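Local coordinates for probable fimbrial chaperone YadV (PDB 5GHU), which probably acts as a periplasmic chaperone for pilin subunits of the Yad fimbriae, which could help the bacterium adhere to various surfaces, at residues Tyr122-Asp125 and Gly126-Gly129. Numbering follows the deposited sequence.
Sequences YRPD and GLKG
The ring of Pro124 carries Leu127 on one face and Tyr122 on the other. On the first, Leu127 CD1 comes over the CD end of the ring, 4.2 Å from Pro124 CD; on the opposite face the phenol ring of Tyr122 stands farther off, with CE2 4.4 Å from Pro124 CG. The same leucine methyl also meets the aliphatic part of Arg123, with CD1 4.1 Å from Arg123 CG. With CG beside its own backbone N (chi1 -61°), Leu127 turns back toward the strand end, and CG sits 3.4 Å from Pro124 O. The backbone beneath makes a turn close to type II, Asp125 and Gly126 at its corners, and the positive phi of Gly126 (83°) suits that place. The turn is an open one, bridged by water: one molecule donates to Pro124 O at 2.7 Å and accepts from Leu127 N at 3.0 Å, supplying the link that a direct bond would give in a tighter turn. Beyond its CG, Arg123 bends at chi3 (-69°), and its flat guanidinium group forms salt bridges through NE to Glu85 and through NH2 to Asp211. Leu127 also touches Tyr159, whose hydroxyl is hydrogen-bonded to Gly129 O. Here strand 114-123 runs out into the linker between the two immunoglobulin-like domains of a PapD-type pilus chaperone.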
loop_
_atom_site.group_PDB
_atom_site.type_symbol
_atom_site.label_atom_id
_atom_site.label_comp_id
_atom_site.label_asym_id
_atom_site.label_seq_id
_atom_site.Cartn_x
_atom_site.Cartn_y
_atom_site.Cartn_z
ATOM N N TYR A 122 2.563 9.495 -1.591
ATOM C CA TYR A 122 2.807 10.935 -1.714
ATOM C C TYR A 122 1.528 11.588 -2.245
ATOM O O TYR A 122 1.048 11.238 -3.341
ATOM C CB TYR A 122 4.004 11.187 -2.646
ATOM C CG TYR A 122 4.309 12.667 -2.728
ATOM C CD1 TYR A 122 5.080 13.281 -1.759
ATOM C CD2 TYR A 122 3.854 13.413 -3.808
ATOM C CE1 TYR A 122 5.398 14.645 -1.873
ATOM C CE2 TYR A 122 4.194 14.755 -3.945
ATOM C CZ TYR A 122 4.932 15.355 -2.968
ATOM O OH TYR A 122 5.262 16.712 -3.103
ATOM N N ARG A 123 0.944 12.524 -1.449
ATOM C CA ARG A 123 -0.369 13.064 -1.749
ATOM C C ARG A 123 -0.253 14.581 -1.944
ATOM O O ARG A 123 -0.138 15.334 -0.976
ATOM C CB ARG A 123 -1.354 12.755 -0.619
ATOM C CG ARG A 123 -2.762 13.231 -0.950
ATOM C CD ARG A 123 -3.732 12.886 0.190
ATOM N NE ARG A 123 -3.849 11.415 0.139
ATOM C CZ ARG A 123 -4.227 10.702 1.191
ATOM N NH1 ARG A 123 -4.609 11.311 2.324
ATOM N NH2 ARG A 123 -4.251 9.372 1.113
ATOM N N PRO A 124 -0.276 15.036 -3.203
ATOM C CA PRO A 124 -0.355 16.490 -3.423
ATOM C C PRO A 124 -1.582 17.067 -2.735
ATOM O O PRO A 124 -2.645 16.451 -2.734
ATOM C CB PRO A 124 -0.471 16.616 -4.951
ATOM C CG PRO A 124 0.155 15.291 -5.486
ATOM C CD PRO A 124 -0.267 14.248 -4.459
ATOM N N ASP A 125 -1.426 18.259 -2.182
ATOM C CA ASP A 125 -2.565 18.940 -1.576
ATOM C C ASP A 125 -3.574 19.306 -2.664
ATOM O O ASP A 125 -3.178 19.596 -3.808
ATOM C CB ASP A 125 -2.102 20.246 -0.938
ATOM C CG ASP A 125 -1.351 20.075 0.373
ATOM O OD1 ASP A 125 -0.965 18.986 0.772
ATOM O OD2 ASP A 125 -1.190 21.065 1.063
ATOM N N GLY A 126 -4.847 19.374 -2.280
ATOM C CA GLY A 126 -5.883 19.884 -3.142
ATOM C C GLY A 126 -6.489 18.923 -4.147
ATOM O O GLY A 126 -7.185 19.394 -5.053
ATOM N N LEU A 127 -6.288 17.639 -3.958
ATOM C CA LEU A 127 -6.932 16.696 -4.874
ATOM C C LEU A 127 -8.440 16.651 -4.663
ATOM O O LEU A 127 -8.940 16.846 -3.538
ATOM C CB LEU A 127 -6.364 15.311 -4.697
ATOM C CG LEU A 127 -4.846 15.188 -4.995
ATOM C CD1 LEU A 127 -4.415 13.775 -4.688
ATOM C CD2 LEU A 127 -4.581 15.481 -6.462
ATOM N N LYS A 128 -9.160 16.433 -5.765
ATOM C CA LYS A 128 -10.605 16.336 -5.714
ATOM C C LYS A 128 -11.038 15.142 -4.867
ATOM O O LYS A 128 -10.487 14.057 -4.989
ATOM C CB LYS A 128 -11.129 16.149 -7.152
ATOM C CG LYS A 128 -12.628 16.001 -7.236
ATOM C CD LYS A 128 -13.035 15.608 -8.652
ATOM C CE LYS A 128 -14.558 15.512 -8.768
ATOM N NZ LYS A 128 -15.118 14.487 -7.849
ATOM N N GLY A 129 -12.040 15.358 -4.027
ATOM C CA GLY A 129 -12.593 14.213 -3.328
ATOM C C GLY A 129 -11.731 13.807 -2.145
ATOM O O GLY A 129 -10.723 14.436 -1.793
HETATM O O HOH W 1 -5.130 16.119 -1.631
#